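Local coordinates for DUF1214 domain-containing protein (Burkholderia cenocepacia, PDB 6ANS) that is of unknown function, carries the DUF1214 family domain and binds a sodium ion in the crystal, at residues 244-249 against 310-315; 102-107 against 305-310; 38-43 against 232-237; 75-80 against 236-241. One frame throughout, in Å; residues are numbered along the deposited sequence.

Interaction 1 of 4, residues 244-249 against 310-315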
# COMPACT_ATOMS: atom_id res chain seq x y z
N LEU A 244 0.96 -21.92 -5.72
CA LEU A 244 2.07 -22.04 -6.67
C LEU A 244 3.41 -22.13 -5.95
O LEU A 244 4.18 -23.07 -6.17
CB LEU A 244 2.08 -20.84 -7.64
CG LEU A 244 3.33 -20.64 -8.52
CD1 LEU A 244 3.51 -21.84 -9.48
CD2 LEU A 244 3.30 -19.32 -9.32
N PHE A 245 3.70 -21.17 -5.08
CA PHE A 245 5.02 -21.17 -4.46
C PHE A 245 5.13 -22.13 -3.29
O PHE A 245 6.24 -22.54 -2.95
CB PHE A 245 5.39 -19.73 -4.10
CG PHE A 245 5.62 -18.88 -5.31
CD1 PHE A 245 6.67 -19.18 -6.18
CD2 PHE A 245 4.74 -17.87 -5.65
CE1 PHE A 245 6.88 -18.42 -7.34
CE2 PHE A 245 4.92 -17.13 -6.80
CZ PHE A 245 6.00 -17.41 -7.65
N ALA A 246 4.00 -22.55 -2.71
CA ALA A 246 4.06 -23.67 -1.77
C ALA A 246 4.38 -24.98 -2.48
O ALA A 246 5.09 -25.83 -1.93
CB ALA A 246 2.74 -23.79 -1.01
N ASP A 247 3.85 -25.17 -3.70
CA ASP A 247 4.27 -26.32 -4.51
C ASP A 247 5.78 -26.29 -4.77
O ASP A 247 6.45 -27.32 -4.67
CB ASP A 247 3.51 -26.36 -5.83
CG ASP A 247 2.04 -26.70 -5.66
OD1 ASP A 247 1.63 -27.16 -4.56
OD2 ASP A 247 1.29 -26.47 -6.63
N TRP A 248 6.32 -25.12 -5.11
CA TRP A 248 7.76 -25.00 -5.33
C TRP A 248 8.54 -25.37 -4.07
O TRP A 248 9.49 -26.16 -4.13
CB TRP A 248 8.12 -23.57 -5.73
CG TRP A 248 7.86 -23.23 -7.14
CD1 TRP A 248 6.94 -23.81 -7.97
CD2 TRP A 248 8.54 -22.24 -7.92
NE1 TRP A 248 7.00 -23.22 -9.21
CE2 TRP A 248 7.98 -22.25 -9.21
CE3 TRP A 248 9.56 -21.32 -7.64
CZ2 TRP A 248 8.41 -21.40 -10.21
CZ3 TRP A 248 9.99 -20.47 -8.64
CH2 TRP A 248 9.42 -20.52 -9.91
N ALA A 249 8.19 -24.76 -2.94
CA ALA A 249 8.97 -24.98 -1.73
C ALA A 249 8.98 -26.45 -1.35
O ALA A 249 10.04 -27.01 -1.04
CB ALA A 249 8.44 -24.12 -0.58
N ASN A 310 11.52 -17.14 4.21
CA ASN A 310 10.76 -18.13 4.96
C ASN A 310 10.22 -19.20 4.01
O ASN A 310 10.50 -19.20 2.81
CB ASN A 310 9.65 -17.48 5.79
CG ASN A 310 8.57 -16.82 4.95
OD1 ASN A 310 8.48 -16.99 3.72
ND2 ASN A 310 7.73 -16.06 5.62
N TYR A 311 9.44 -20.14 4.56
CA TYR A 311 8.94 -21.24 3.73
C TYR A 311 8.03 -20.75 2.62
O TYR A 311 7.95 -21.38 1.56
CB TYR A 311 8.21 -22.28 4.58
CG TYR A 311 7.81 -23.48 3.75
CD1 TYR A 311 8.72 -24.50 3.50
CD2 TYR A 311 6.53 -23.60 3.22
CE1 TYR A 311 8.38 -25.60 2.75
CE2 TYR A 311 6.16 -24.71 2.48
CZ TYR A 311 7.10 -25.71 2.24
OH TYR A 311 6.76 -26.81 1.49
N TRP A 312 7.32 -19.64 2.85
CA TRP A 312 6.40 -19.05 1.88
C TRP A 312 7.11 -18.26 0.79
O TRP A 312 6.44 -17.62 -0.03
CB TRP A 312 5.41 -18.17 2.66
CG TRP A 312 4.89 -18.97 3.83
CD1 TRP A 312 5.11 -18.74 5.16
CD2 TRP A 312 4.15 -20.19 3.76
NE1 TRP A 312 4.52 -19.73 5.92
CE2 TRP A 312 3.93 -20.63 5.08
CE3 TRP A 312 3.63 -20.95 2.70
CZ2 TRP A 312 3.21 -21.79 5.37
CZ3 TRP A 312 2.92 -22.11 2.99
CH2 TRP A 312 2.72 -22.52 4.32
N MSE A 313 8.44 -18.28 0.77
CA MSE A 313 9.26 -17.63 -0.25
C MSE A 313 9.09 -16.11 -0.21
O MSE A 313 9.22 -15.40 -1.20
CB MSE A 313 8.96 -18.22 -1.65
CG MSE A 313 9.22 -19.73 -1.64
SE MSE A 313 9.25 -20.61 -3.42
CE MSE A 313 10.81 -19.63 -4.15
N GLU A 314 8.79 -15.61 0.98
CA GLU A 314 8.99 -14.21 1.27
C GLU A 314 10.40 -14.04 1.79
O GLU A 314 10.81 -14.79 2.69
CB GLU A 314 8.03 -13.71 2.35
CG GLU A 314 6.56 -13.89 2.12
CD GLU A 314 5.81 -13.39 3.35
OE1 GLU A 314 5.94 -14.02 4.41
OE2 GLU A 314 5.15 -12.34 3.25
N SER A 315 11.13 -13.06 1.27
CA SER A 315 12.38 -12.70 1.91
C SER A 315 12.13 -12.41 3.38
O SER A 315 11.06 -11.94 3.77
CB SER A 315 13.02 -11.48 1.24
OG SER A 315 12.17 -10.35 1.29
O HOH W 1 5.98 -21.23 -0.46
O HOH W 2 4.19 -26.77 0.53
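Tyr311 and Met313 meet one side of helix 224-251 at Ala249, Phe245 and Trp248. They belong to a type I beta turn, Asn310 to Met313, that follows strand 303-309 in the DUF1214 region. Its backbone bond runs from Met313 N to Asn310 O. The contact is buried.

The apolar part has two main centres and a smaller contact. Ala249 CB sits over one face of the Tyr311 ring, a CH-pi contact 3.7 Å from the ring centroid and 21° off the normal. Tyr311 CG lies anti to the backbone N (chi1 -175°), which carries the ring out beneath the alanine. The CB of selenomethionine Met313 is directed at the helix, and the side chain crosses Phe245 and Trp248 at about a right angle. Its SE lies 3.9 Å from Trp248 CB and makes an oblique Met-aromatic contact with the Phe245 ring. Bending at chi3 brings its CE to the edge of the Trp248 ring. Ala246 CB touches the edge of the Trp312 indole, whose NE1 is bonded to Thr62 O.

The polar part runs through water. Water 1 donates to Tyr311 O, and more weakly to Phe245 O. Water 2 joins the Tyr311 hydroxyl to the helix. It accepts from Tyr311 OH at 2.7 Å and donates to Ala246 O at 2.8 Å.

Interaction 2 of 4, residues 102-107 against 305-310. With NA (sodium ion), chain F.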
# COMPACT_ATOMS: atom_id res chain seq x y z
N ILE A 102 6.29 -11.79 -2.72
CA ILE A 102 5.88 -12.90 -3.57
C ILE A 102 7.10 -13.54 -4.23
O ILE A 102 7.89 -12.85 -4.88
CB ILE A 102 4.90 -12.45 -4.68
CG1 ILE A 102 3.58 -11.96 -4.10
CG2 ILE A 102 4.68 -13.60 -5.68
CD1 ILE A 102 2.66 -11.33 -5.17
N GLY A 103 7.22 -14.86 -4.09
CA GLY A 103 8.02 -15.65 -5.01
C GLY A 103 9.51 -15.37 -4.98
O GLY A 103 10.14 -15.27 -6.04
N ALA A 104 10.10 -15.31 -3.79
CA ALA A 104 11.49 -14.90 -3.61
C ALA A 104 11.70 -13.49 -4.15
O ALA A 104 12.43 -13.25 -5.11
CB ALA A 104 12.46 -15.90 -4.26
N ASP A 105 10.98 -12.55 -3.52
CA ASP A 105 11.13 -11.13 -3.82
C ASP A 105 12.57 -10.71 -3.62
O ASP A 105 13.20 -11.06 -2.62
CB ASP A 105 10.22 -10.30 -2.91
CG ASP A 105 10.48 -10.57 -1.42
OD1 ASP A 105 10.28 -11.72 -0.99
OD2 ASP A 105 10.92 -9.64 -0.69
N ASN A 106 13.12 -10.00 -4.61
CA ASN A 106 14.50 -9.53 -4.53
C ASN A 106 14.58 -8.31 -3.63
O ASN A 106 14.09 -7.24 -4.00
CB ASN A 106 15.03 -9.19 -5.93
CG ASN A 106 16.53 -8.93 -5.93
OD1 ASN A 106 17.13 -8.68 -4.88
ND2 ASN A 106 17.15 -9.03 -7.11
N PRO A 107 15.22 -8.41 -2.46
CA PRO A 107 15.28 -7.24 -1.57
C PRO A 107 16.02 -6.06 -2.19
O PRO A 107 15.75 -4.92 -1.83
CB PRO A 107 16.01 -7.77 -0.32
CG PRO A 107 15.88 -9.27 -0.40
CD PRO A 107 15.91 -9.58 -1.88
N ASN A 305 23.19 -11.83 -6.26
CA ASN A 305 22.91 -11.77 -4.84
C ASN A 305 22.42 -13.13 -4.38
O ASN A 305 22.23 -14.05 -5.19
CB ASN A 305 21.91 -10.64 -4.50
CG ASN A 305 20.46 -10.92 -4.97
OD1 ASN A 305 20.16 -11.88 -5.69
ND2 ASN A 305 19.57 -10.00 -4.59
N VAL A 306 22.24 -13.25 -3.07
CA VAL A 306 21.63 -14.42 -2.46
C VAL A 306 20.81 -13.92 -1.28
O VAL A 306 21.23 -13.02 -0.55
CB VAL A 306 22.69 -15.45 -2.03
CG1 VAL A 306 23.71 -14.83 -1.07
CG2 VAL A 306 22.02 -16.69 -1.42
N GLN A 307 19.61 -14.48 -1.11
CA GLN A 307 18.69 -14.00 -0.09
C GLN A 307 18.13 -15.17 0.69
O GLN A 307 17.96 -16.27 0.16
CB GLN A 307 17.54 -13.22 -0.71
CG GLN A 307 16.65 -14.07 -1.63
CD GLN A 307 15.54 -13.26 -2.27
OE1 GLN A 307 15.77 -12.56 -3.25
NE2 GLN A 307 14.32 -13.35 -1.72
N LEU A 308 17.80 -14.91 1.96
CA LEU A 308 17.20 -15.91 2.82
C LEU A 308 15.71 -15.59 2.96
O LEU A 308 15.34 -14.43 3.15
CB LEU A 308 17.89 -15.93 4.18
CG LEU A 308 17.78 -17.27 4.93
CD1 LEU A 308 18.53 -18.36 4.15
CD2 LEU A 308 18.30 -17.17 6.36
N ASN A 309 14.86 -16.62 2.83
CA ASN A 309 13.41 -16.49 2.84
C ASN A 309 12.79 -17.40 3.88
O ASN A 309 13.41 -18.36 4.34
CB ASN A 309 12.76 -16.86 1.48
CG ASN A 309 13.46 -16.23 0.29
OD1 ASN A 309 13.94 -15.10 0.36
ND2 ASN A 309 13.47 -16.95 -0.84
N ASN A 310 11.52 -17.14 4.21
CA ASN A 310 10.76 -18.13 4.96
C ASN A 310 10.22 -19.20 4.01
O ASN A 310 10.50 -19.20 2.81
CB ASN A 310 9.65 -17.48 5.79
CG ASN A 310 8.57 -16.82 4.95
OD1 ASN A 310 8.48 -16.99 3.72
ND2 ASN A 310 7.73 -16.06 5.62
NA NA F . 11.35 -13.64 -7.24
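Gln307 reaches from strand 303-309 to the loop carbonyl of Asp105. Its CG stands between the backbone N and the carbonyl carbon (chi1 64°), and the chain runs extended beyond it. Gln307 NE2 donates to Asp105 O at 2.7 Å. That bond is bent, with the donor above the carbonyl plane. Asp105 O also lies 3.0 Å from Gln307 OE1, a pair of acceptors. The bond from Gln307 NE2 to Asn309 OD1, also 2.7 Å, is nearly straight (173°) and lies in the glutamine amide plane. Gln307 OE1 packs 3.3 Å from Pro107 CD and is bonded to Arg366.

Asn106 and Asn305 approach from opposite directions, their amide planes inclined. In Asn106, chi1 of -170° turns CG from the backbone N and brings OD1 to Asn305. Asn305 ND2 gives Asn106 OD1 a weak bond of 2.8 Å. Asn305 ND2 also bonds Asp108 OD2, Asp108 N bonds Asn106 OD1, and Asn305 OD1 turns to Arg366. Ala104 CB rests 3.7 Å from Asn309 ND2.

Three atoms from elsewhere complete the sodium site. Three successive loop carbonyl oxygens are used: Gly103 O and Ala104 O by the ion, each at 2.4 Å, and Asp105 O by the Gln307 side-chain amide.

Interaction 3 of 4, residues 38-43 against 232-237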
# COMPACT_ATOMS: atom_id res chain seq x y z
N ALA A 38 -19.47 -12.25 -0.79
CA ALA A 38 -19.42 -13.50 -0.03
C ALA A 38 -18.45 -14.48 -0.66
O ALA A 38 -17.59 -15.06 0.03
CB ALA A 38 -20.82 -14.12 0.07
N ASP A 39 -18.54 -14.66 -1.98
CA ASP A 39 -17.64 -15.58 -2.68
C ASP A 39 -16.19 -15.15 -2.55
O ASP A 39 -15.30 -15.99 -2.41
CB ASP A 39 -18.03 -15.68 -4.15
CG ASP A 39 -19.36 -16.34 -4.36
OD1 ASP A 39 -19.93 -16.86 -3.36
OD2 ASP A 39 -19.86 -16.29 -5.50
N PHE A 40 -15.95 -13.84 -2.64
CA PHE A 40 -14.61 -13.28 -2.45
C PHE A 40 -14.03 -13.66 -1.10
O PHE A 40 -12.90 -14.16 -1.00
CB PHE A 40 -14.71 -11.76 -2.63
CG PHE A 40 -13.49 -10.99 -2.21
CD1 PHE A 40 -12.42 -10.85 -3.09
CD2 PHE A 40 -13.46 -10.32 -0.99
CE1 PHE A 40 -11.30 -10.10 -2.72
CE2 PHE A 40 -12.35 -9.55 -0.62
CZ PHE A 40 -11.27 -9.44 -1.48
N CYS A 41 -14.79 -13.43 -0.02
CA CYS A 41 -14.29 -13.75 1.31
C CYS A 41 -14.11 -15.26 1.49
O CYS A 41 -13.13 -15.70 2.10
CB CYS A 41 -15.23 -13.15 2.37
SG CYS A 41 -15.27 -11.32 2.32
N ASP A 42 -15.03 -16.06 0.95
CA ASP A 42 -14.90 -17.52 1.06
C ASP A 42 -13.70 -18.06 0.29
O ASP A 42 -13.11 -19.07 0.69
CB ASP A 42 -16.17 -18.23 0.56
CG ASP A 42 -17.35 -18.03 1.48
OD1 ASP A 42 -17.16 -17.61 2.64
OD2 ASP A 42 -18.48 -18.34 1.03
N THR A 43 -13.37 -17.46 -0.85
CA THR A 43 -12.16 -17.86 -1.55
C THR A 43 -10.93 -17.49 -0.74
O THR A 43 -10.00 -18.29 -0.59
CB THR A 43 -12.12 -17.21 -2.94
OG1 THR A 43 -13.28 -17.61 -3.67
CG2 THR A 43 -10.82 -17.61 -3.71
N MSE A 232 -13.02 -11.24 -7.90
CA MSE A 232 -12.79 -12.68 -8.01
C MSE A 232 -11.34 -12.94 -8.44
O MSE A 232 -10.69 -13.84 -7.91
CB MSE A 232 -13.79 -13.32 -8.98
CG MSE A 232 -15.23 -13.36 -8.43
SE MSE A 232 -15.37 -13.68 -6.45
CE MSE A 232 -14.54 -15.47 -6.41
N ARG A 233 -10.81 -12.14 -9.38
CA ARG A 233 -9.41 -12.33 -9.75
C ARG A 233 -8.49 -12.07 -8.57
O ARG A 233 -7.52 -12.80 -8.36
CB ARG A 233 -9.04 -11.43 -10.94
CG ARG A 233 -9.48 -12.01 -12.32
CD ARG A 233 -8.92 -11.17 -13.49
NE ARG A 233 -9.56 -9.85 -13.54
CZ ARG A 233 -10.74 -9.63 -14.10
NH1 ARG A 233 -11.40 -10.63 -14.69
NH2 ARG A 233 -11.26 -8.40 -14.10
N ALA A 234 -8.79 -11.04 -7.77
CA ALA A 234 -7.98 -10.76 -6.59
C ALA A 234 -8.00 -11.93 -5.62
O ALA A 234 -6.95 -12.39 -5.16
CB ALA A 234 -8.45 -9.48 -5.90
N ALA A 235 -9.20 -12.46 -5.33
CA ALA A 235 -9.31 -13.59 -4.40
C ALA A 235 -8.59 -14.81 -4.96
O ALA A 235 -7.89 -15.52 -4.22
CB ALA A 235 -10.78 -13.93 -4.12
N GLN A 236 -8.76 -15.08 -6.25
CA GLN A 236 -8.12 -16.24 -6.86
C GLN A 236 -6.61 -16.07 -6.95
O GLN A 236 -5.88 -17.07 -6.93
CB GLN A 236 -8.75 -16.52 -8.23
CG GLN A 236 -10.09 -17.27 -8.12
CD GLN A 236 -11.07 -16.86 -9.20
OE1 GLN A 236 -10.69 -16.29 -10.23
NE2 GLN A 236 -12.36 -17.19 -8.99
N PHE A 237 -6.13 -14.83 -7.04
CA PHE A 237 -4.69 -14.57 -6.98
C PHE A 237 -4.10 -15.04 -5.65
O PHE A 237 -3.01 -15.63 -5.64
CB PHE A 237 -4.43 -13.07 -7.19
CG PHE A 237 -2.96 -12.70 -7.22
CD1 PHE A 237 -2.25 -12.68 -8.42
CD2 PHE A 237 -2.29 -12.33 -6.04
CE1 PHE A 237 -0.90 -12.32 -8.46
CE2 PHE A 237 -0.94 -11.98 -6.06
CZ PHE A 237 -0.24 -11.96 -7.28
O HOH W 3 -13.03 -18.67 -6.16
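Met232, a selenomethionine, reaches across from helix 224-251 to helix 35-46. Its CB leaves the backbone pointing away from the other helix. CG lies anti to the carbonyl carbon, and bends at chi2 (-36°) and chi3 turn the chain back. SE then comes 3.9 Å from Phe40 N and 4.0 Å from Asp39 CB. At the tip, CE lies 3.7 Å from Thr43 OG1.

The two segments form a nearly parallel helix pair, with axes 8.8 Å apart at an angle of 9°. Ala235 points its CB between Phe40 and Thr43. Its CB is 3.6 Å from Phe40 CD1 and 3.7 Å from Thr43 CG2. The Phe40 ring meets Ala234 CB at its edge.

Thr43 divides its two branches. CG2 packs on Ala235, while OG1 turns back to its own helix and donates to Asp39 O at 2.9 Å. Thr43 N bonds the same oxygen from the opposite face of its plane. Water 3 donates to Thr43 OG1 and accepts from Gln236 NE2, so it bridges the helices beside the apolar contact. On helix 35-46, Asp42 forms a salt bridge with Lys45 of the second subunit, and Cys41 packs on Cys41 of that subunit.

Interaction 4 of 4, residues 75-80 against 236-241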
# COMPACT_ATOMS: atom_id res chain seq x y z
N ARG A 75 -3.52 -7.77 -0.26
CA ARG A 75 -3.26 -6.36 -0.50
C ARG A 75 -2.70 -6.15 -1.90
O ARG A 75 -3.14 -5.26 -2.64
CB ARG A 75 -2.30 -5.84 0.57
CG ARG A 75 -2.94 -5.73 1.99
CD ARG A 75 -1.88 -5.77 3.10
NE ARG A 75 -0.87 -4.73 2.92
CZ ARG A 75 0.43 -4.88 3.19
NH1 ARG A 75 0.90 -6.03 3.68
NH2 ARG A 75 1.26 -3.88 2.97
N ILE A 76 -1.73 -6.99 -2.30
CA ILE A 76 -1.18 -6.92 -3.65
C ILE A 76 -2.26 -7.21 -4.68
O ILE A 76 -2.42 -6.48 -5.67
CB ILE A 76 0.00 -7.90 -3.80
CG1 ILE A 76 1.17 -7.50 -2.90
CG2 ILE A 76 0.47 -7.94 -5.24
CD1 ILE A 76 2.21 -8.62 -2.80
N ALA A 77 -3.04 -8.26 -4.43
CA ALA A 77 -4.07 -8.68 -5.36
C ALA A 77 -5.08 -7.56 -5.61
O ALA A 77 -5.56 -7.39 -6.73
CB ALA A 77 -4.77 -9.93 -4.82
N LEU A 78 -5.42 -6.78 -4.57
CA LEU A 78 -6.44 -5.75 -4.73
C LEU A 78 -5.91 -4.55 -5.53
O LEU A 78 -6.66 -3.92 -6.28
CB LEU A 78 -6.97 -5.30 -3.36
CG LEU A 78 -7.90 -6.29 -2.64
CD1 LEU A 78 -8.08 -5.91 -1.15
CD2 LEU A 78 -9.26 -6.39 -3.34
N GLU A 79 -4.65 -4.20 -5.34
CA GLU A 79 -4.07 -3.15 -6.18
C GLU A 79 -3.97 -3.62 -7.62
O GLU A 79 -4.30 -2.87 -8.56
CB GLU A 79 -2.69 -2.76 -5.64
CG GLU A 79 -2.75 -2.02 -4.27
CD GLU A 79 -1.38 -1.65 -3.70
OE1 GLU A 79 -0.38 -1.68 -4.45
OE2 GLU A 79 -1.29 -1.34 -2.50
N MSE A 80 -3.53 -4.86 -7.80
CA MSE A 80 -3.39 -5.45 -9.11
C MSE A 80 -4.70 -5.52 -9.87
O MSE A 80 -4.76 -5.12 -11.02
CB MSE A 80 -2.81 -6.86 -8.98
CG MSE A 80 -2.60 -7.54 -10.32
SE MSE A 80 -1.78 -9.30 -10.06
CE MSE A 80 -0.00 -8.78 -9.35
N GLN A 236 -8.76 -15.08 -6.25
CA GLN A 236 -8.12 -16.24 -6.86
C GLN A 236 -6.61 -16.07 -6.95
O GLN A 236 -5.88 -17.07 -6.93
CB GLN A 236 -8.75 -16.52 -8.23
CG GLN A 236 -10.09 -17.27 -8.12
CD GLN A 236 -11.07 -16.86 -9.20
OE1 GLN A 236 -10.69 -16.29 -10.23
NE2 GLN A 236 -12.36 -17.19 -8.99
N PHE A 237 -6.13 -14.83 -7.04
CA PHE A 237 -4.69 -14.57 -6.98
C PHE A 237 -4.10 -15.04 -5.65
O PHE A 237 -3.01 -15.63 -5.64
CB PHE A 237 -4.43 -13.07 -7.19
CG PHE A 237 -2.96 -12.70 -7.22
CD1 PHE A 237 -2.25 -12.68 -8.42
CD2 PHE A 237 -2.29 -12.33 -6.04
CE1 PHE A 237 -0.90 -12.32 -8.46
CE2 PHE A 237 -0.94 -11.98 -6.06
CZ PHE A 237 -0.24 -11.96 -7.28
N VAL A 238 -4.77 -14.76 -4.53
CA VAL A 238 -4.26 -15.20 -3.23
C VAL A 238 -4.15 -16.72 -3.19
O VAL A 238 -3.10 -17.28 -2.82
CB VAL A 238 -5.17 -14.71 -2.09
CG1 VAL A 238 -4.69 -15.31 -0.77
CG2 VAL A 238 -5.16 -13.20 -2.01
N GLU A 239 -5.22 -17.41 -3.58
CA GLU A 239 -5.21 -18.86 -3.52
C GLU A 239 -4.17 -19.46 -4.46
O GLU A 239 -3.39 -20.33 -4.06
CB GLU A 239 -6.60 -19.41 -3.86
CG GLU A 239 -6.64 -20.94 -3.91
CD GLU A 239 -8.05 -21.48 -3.73
OE1 GLU A 239 -8.90 -21.14 -4.58
OE2 GLU A 239 -8.29 -22.26 -2.77
N GLN A 240 -4.13 -18.98 -5.71
CA GLN A 240 -3.23 -19.58 -6.70
C GLN A 240 -1.77 -19.23 -6.44
O GLN A 240 -0.88 -20.07 -6.65
CB GLN A 240 -3.61 -19.17 -8.12
CG GLN A 240 -4.97 -19.66 -8.59
CD GLN A 240 -5.10 -21.17 -8.50
OE1 GLN A 240 -4.19 -21.91 -8.89
NE2 GLN A 240 -6.24 -21.64 -7.99
N THR A 241 -1.49 -18.01 -6.00
CA THR A 241 -0.09 -17.63 -5.77
C THR A 241 0.48 -18.39 -4.59
O THR A 241 1.59 -18.94 -4.67
CB THR A 241 0.02 -16.12 -5.52
OG1 THR A 241 -0.47 -15.43 -6.67
CG2 THR A 241 1.49 -15.69 -5.24
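The helical segments 75-80 and 236-241 cross at 131°, with their axes 9.3 Å apart and Ala77 and Phe237 nearest in the backbone. Phe237 is the central side chain. With chi1 near 180° (-177°) its ring swings clear of its own backbone N and reaches helix 60-83. Ala77 CB packs 3.7 Å from Phe237 CD2 and also lies near Phe237 CB. Selenomethionine Met80 crosses the phenylalanine side chain at about a right angle. Its SE is 3.5 Å from Phe237 CE1 and 4.1 Å from the ring centroid, an oblique Met-aromatic contact. The chain of Met80 is extended as far as SE and then bends at chi3. This leaves CE beside Phe237 CE1 and CZ. Ile76 CG2 makes a looser contact at Phe237 CE2. Val238 CG2 adds a contact with Ala77 CB.

Thr241 OG1 sits 3.3 Å above the plane of the Phe237 ring, over its centre and on the opposite side from Met80 SE. The hydroxyl donates to Phe237 O at 2.7 Å. The backbone N of Thr241 shares that carbonyl, coming from its other face.

Around this crossing, Val238 also packs on Leu70, Leu73 and Met74 of helix 60-83 and on Leu44 of helix 35-46. Phe237 touches Glu144 of helix 143-146. Leu78 meets Phe40 of helix 35-46 and Ser71 of the second subunit.

Helix 224-251 takes part in interactions 1, 3 and 4. Interactions 3 and 4 share Gln236 and Phe237, and their centres are 9 Å apart. There, Ala77 CB lies 3.3 Å from Ala234 O. Both also touch the second subunit. Interactions 1 and 2 share Asn310, with centres 10 Å apart. A probable hydrogen bond of 2.7 Å from Ala104 N to Met313 O ties the turn to the sodium-binding loop. Ile102 of that loop extends the link to interaction 4: its CD1 lies 3.6 Å from both Ile76 CD1 and Phe237 CZ. The Ile76 side chain is about 11 Å from the sodium.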